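Long-range contact in heme oxygenase (Leptospira interrogans, PDB 5KZL), which probably degrades heme by oxidative cleavage of the porphyrin ring, yielding biliverdin, carbon monoxide and free iron: residues I74-L79 with Q175-A180. The protein carries 1 engineered substitution. Sequence-based numbering, arbitrary orientation.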
ATOM      1  N   ILE A  74      11.195  -8.881  -7.509  1.00 12.16           N
ATOM      2  CA  ILE A  74       9.987  -8.499  -6.745  1.00 11.35           C
ATOM      3  C   ILE A  74       8.864  -8.104  -7.724  1.00 12.71           C
ATOM      4  O   ILE A  74       7.946  -7.367  -7.376  1.00 11.19           O
ATOM      5  CB  ILE A  74      10.179  -7.491  -5.572  1.00 13.69           C
ATOM      6  CG1 ILE A  74      10.829  -6.167  -6.044  1.00 13.12           C
ATOM      7  CG2 ILE A  74      10.957  -8.163  -4.405  1.00 14.46           C
ATOM      8  CD1 ILE A  74      10.561  -4.938  -5.165  1.00 13.39           C
ATOM      9  N   TYR A  75       8.926  -8.640  -8.945  1.00 10.78           N
ATOM     10  CA  TYR A  75       7.878  -8.400  -9.933  1.00 11.11           C
ATOM     11  C   TYR A  75       6.710  -9.286  -9.519  1.00 12.52           C
ATOM     12  O   TYR A  75       6.719 -10.502  -9.746  1.00 11.70           O
ATOM     13  CB  TYR A  75       8.380  -8.700 -11.359  1.00 12.71           C
ATOM     14  CG  TYR A  75       7.311  -8.653 -12.432  1.00 15.28           C
ATOM     15  CD1 TYR A  75       6.537  -7.510 -12.626  1.00 16.43           C
ATOM     16  CD2 TYR A  75       7.130  -9.723 -13.308  1.00 16.78           C
ATOM     17  CE1 TYR A  75       5.554  -7.462 -13.616  1.00 17.19           C
ATOM     18  CE2 TYR A  75       6.152  -9.688 -14.303  1.00 17.36           C
ATOM     19  CZ  TYR A  75       5.367  -8.555 -14.452  1.00 24.83           C
ATOM     20  OH  TYR A  75       4.448  -8.515 -15.475  1.00 28.07           O
ATOM     21  N   PHE A  76       5.751  -8.684  -8.798  1.00  9.23           N
ATOM     22  CA  PHE A  76       4.604  -9.409  -8.254  1.00  7.45           C
ATOM     23  C   PHE A  76       3.236  -8.793  -8.631  1.00 11.86           C
ATOM     24  O   PHE A  76       2.554  -8.242  -7.764  1.00  9.62           O
ATOM     25  CB  PHE A  76       4.737  -9.532  -6.721  1.00  8.60           C
ATOM     26  CG  PHE A  76       5.829 -10.452  -6.207  1.00  9.24           C
ATOM     27  CD1 PHE A  76       5.809 -11.814  -6.494  1.00 10.99           C
ATOM     28  CD2 PHE A  76       6.817  -9.973  -5.354  1.00 10.29           C
ATOM     29  CE1 PHE A  76       6.775 -12.675  -5.952  1.00 11.86           C
ATOM     30  CE2 PHE A  76       7.793 -10.831  -4.830  1.00 12.28           C
ATOM     31  CZ  PHE A  76       7.768 -12.175  -5.138  1.00 10.56           C
ATOM     32  N   PRO A  77       2.769  -8.978  -9.891  1.00 12.13           N
ATOM     33  CA  PRO A  77       1.444  -8.444 -10.278  1.00 11.75           C
ATOM     34  C   PRO A  77       0.298  -9.007  -9.437  1.00 14.08           C
ATOM     35  O   PRO A  77      -0.767  -8.403  -9.415  1.00 12.54           O
ATOM     36  CB  PRO A  77       1.290  -8.873 -11.742  1.00 14.02           C
ATOM     37  CG  PRO A  77       2.666  -9.114 -12.223  1.00 18.83           C
ATOM     38  CD  PRO A  77       3.466  -9.584 -11.043  1.00 14.93           C
ATOM     39  N   GLU A  78       0.513 -10.154  -8.748  1.00 10.97           N
ATOM     40  CA  GLU A  78      -0.469 -10.777  -7.837  1.00 10.15           C
ATOM     41  C   GLU A  78      -0.922  -9.787  -6.759  1.00 12.26           C
ATOM     42  O   GLU A  78      -2.009  -9.940  -6.195  1.00 13.64           O
ATOM     43  CB  GLU A  78       0.144 -11.991  -7.100  1.00 11.14           C
ATOM     44  CG  GLU A  78       0.517 -13.141  -8.006  1.00 16.86           C
ATOM     45  CD  GLU A  78       1.981 -13.205  -8.399  1.00 14.92           C
ATOM     46  OE1 GLU A  78       2.624 -12.147  -8.587  1.00 11.07           O
ATOM     47  OE2 GLU A  78       2.436 -14.332  -8.675  1.00 15.39           O
ATOM     48  N   LEU A  79      -0.035  -8.833  -6.413  1.00  7.06           N
ATOM     49  CA  LEU A  79      -0.263  -7.854  -5.346  1.00  7.07           C
ATOM     50  C   LEU A  79      -1.022  -6.614  -5.773  1.00 10.13           C
ATOM     51  O   LEU A  79      -1.521  -5.912  -4.898  1.00 11.11           O
ATOM     52  CB  LEU A  79       1.080  -7.443  -4.714  1.00  7.25           C
ATOM     53  CG  LEU A  79       1.906  -8.559  -4.062  1.00 10.90           C
ATOM     54  CD1 LEU A  79       3.298  -8.056  -3.723  1.00 11.09           C
ATOM     55  CD2 LEU A  79       1.217  -9.079  -2.784  1.00  8.57           C
ATOM     56  N   GLN A 175       6.311 -15.200   3.017  1.00  9.48           N
ATOM     57  CA  GLN A 175       7.650 -15.763   3.212  1.00  9.78           C
ATOM     58  C   GLN A 175       8.471 -15.603   1.942  1.00 13.07           C
ATOM     59  O   GLN A 175       9.601 -15.104   2.000  1.00 11.79           O
ATOM     60  CB  GLN A 175       7.577 -17.253   3.621  1.00 11.35           C
ATOM     61  CG  GLN A 175       6.988 -17.471   5.019  1.00 19.97           C
ATOM     62  CD  GLN A 175       6.638 -18.909   5.333  1.00 30.11           C
ATOM     63  OE1 GLN A 175       6.561 -19.786   4.460  1.00 27.72           O
ATOM     64  NE2 GLN A 175       6.352 -19.168   6.592  1.00 20.98           N
ATOM     65  N   ASN A 176       7.861 -15.945   0.781  1.00  8.52           N
ATOM     66  CA  ASN A 176       8.484 -15.854  -0.531  1.00  8.82           C
ATOM     67  C   ASN A 176       8.829 -14.402  -0.857  1.00 10.97           C
ATOM     68  O   ASN A 176       9.888 -14.143  -1.417  1.00 10.06           O
ATOM     69  CB  ASN A 176       7.576 -16.457  -1.591  1.00 13.24           C
ATOM     70  CG  ASN A 176       7.481 -17.964  -1.558  1.00 28.19           C
ATOM     71  OD1 ASN A 176       8.040 -18.641  -0.692  1.00 20.59           O
ATOM     72  ND2 ASN A 176       6.752 -18.517  -2.510  1.00 23.06           N
ATOM     73  N   TYR A 177       7.961 -13.460  -0.461  1.00  7.45           N
ATOM     74  CA  TYR A 177       8.182 -12.028  -0.630  1.00  6.29           C
ATOM     75  C   TYR A 177       9.410 -11.569   0.168  1.00 10.86           C
ATOM     76  O   TYR A 177      10.232 -10.824  -0.366  1.00 10.50           O
ATOM     77  CB  TYR A 177       6.924 -11.216  -0.239  1.00  7.89           C
ATOM     78  CG  TYR A 177       7.088  -9.733  -0.483  1.00  8.28           C
ATOM     79  CD1 TYR A 177       7.676  -8.912   0.477  1.00  8.67           C
ATOM     80  CD2 TYR A 177       6.730  -9.163  -1.706  1.00  8.43           C
ATOM     81  CE1 TYR A 177       7.916  -7.562   0.224  1.00  7.66           C
ATOM     82  CE2 TYR A 177       6.933  -7.806  -1.956  1.00  8.24           C
ATOM     83  CZ  TYR A 177       7.553  -7.020  -0.996  1.00 11.13           C
ATOM     84  OH  TYR A 177       7.749  -5.695  -1.198  1.00  9.68           O
ATOM     85  N   ARG A 178       9.501 -11.946   1.459  1.00  9.83           N
ATOM     86  CA  ARG A 178      10.635 -11.523   2.287  1.00  8.99           C
ATOM     87  C   ARG A 178      11.935 -12.161   1.783  1.00 13.04           C
ATOM     88  O   ARG A 178      12.963 -11.486   1.741  1.00 13.06           O
ATOM     89  CB  ARG A 178      10.394 -11.799   3.777  1.00  6.21           C
ATOM     90  CG  ARG A 178       9.200 -11.044   4.336  1.00 13.61           C
ATOM     91  CD  ARG A 178       9.053 -11.303   5.813  1.00 22.62           C
ATOM     92  NE  ARG A 178       9.978 -10.458   6.575  1.00 27.62           N
ATOM     93  CZ  ARG A 178      10.922 -10.903   7.397  1.00 32.63           C
ATOM     94  NH1 ARG A 178      11.050 -12.205   7.632  1.00 15.98           N
ATOM     95  NH2 ARG A 178      11.707 -10.047   8.038  1.00 19.35           N
ATOM     96  N   THR A 179      11.875 -13.429   1.320  1.00 11.52           N
ATOM     97  CA  THR A 179      13.017 -14.115   0.699  1.00 12.07           C
ATOM     98  C   THR A 179      13.433 -13.326  -0.560  1.00 15.69           C
ATOM     99  O   THR A 179      14.637 -13.122  -0.774  1.00 15.60           O
ATOM    100  CB  THR A 179      12.709 -15.606   0.409  1.00 17.10           C
ATOM    101  OG1 THR A 179      12.402 -16.263   1.644  1.00 15.68           O
ATOM    102  CG2 THR A 179      13.901 -16.338  -0.224  1.00 17.51           C
ATOM    103  N   ALA A 180      12.438 -12.858  -1.365  1.00 10.66           N
ATOM    104  CA  ALA A 180      12.668 -12.052  -2.572  1.00  9.53           C
ATOM    105  C   ALA A 180      13.390 -10.735  -2.232  1.00 13.25           C
ATOM    106  O   ALA A 180      14.341 -10.392  -2.936  1.00 11.69           O
ATOM    107  CB  ALA A 180      11.360 -11.789  -3.323  1.00  9.61           C
TER
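Ile-74 opens the contact by laying its methyl CG2 against the CB of Ala-180, 3.8 Å away, in the all-helical heme oxygenase fold, an example of how a loop is fitted to a helix by side-chain packing: segment 74-79, between helices 41-64 and 82-93, meets helix 170-183 through carbon-to-carbon contacts. Ile-74 also touches Ala-126 of helix 125-151, which ties the loop to two helices at once. Two residues on, Phe-76 has its CB already directed at the helix. Its rim atoms CE2 and CZ each lie about 4.0 Å from Ala-180 CB, which sits at the ring edge, near its plane. Phe-76 CD2 and CE2 are both 3.7 Å from Tyr-177 CD2, the two rings meeting at a slant with planes at 38°, while Phe-173 packs edge-to-face with Phe-76. Tyr-177 CG is anti to the backbone N (chi1 -176°), which carries the ring across to the loop; its buried hydroxyl is hydrogen-bonded to Ser-129 OG on helix 125-151, and its side chain stays about 8 Å from the heme, near the cofactor without touching it. A backbone bond from Leu-79 N to Phe-76 O closes the short 3-10 turn. Leu-79 CD1 rests 4.0 Å from Tyr-177 CE2.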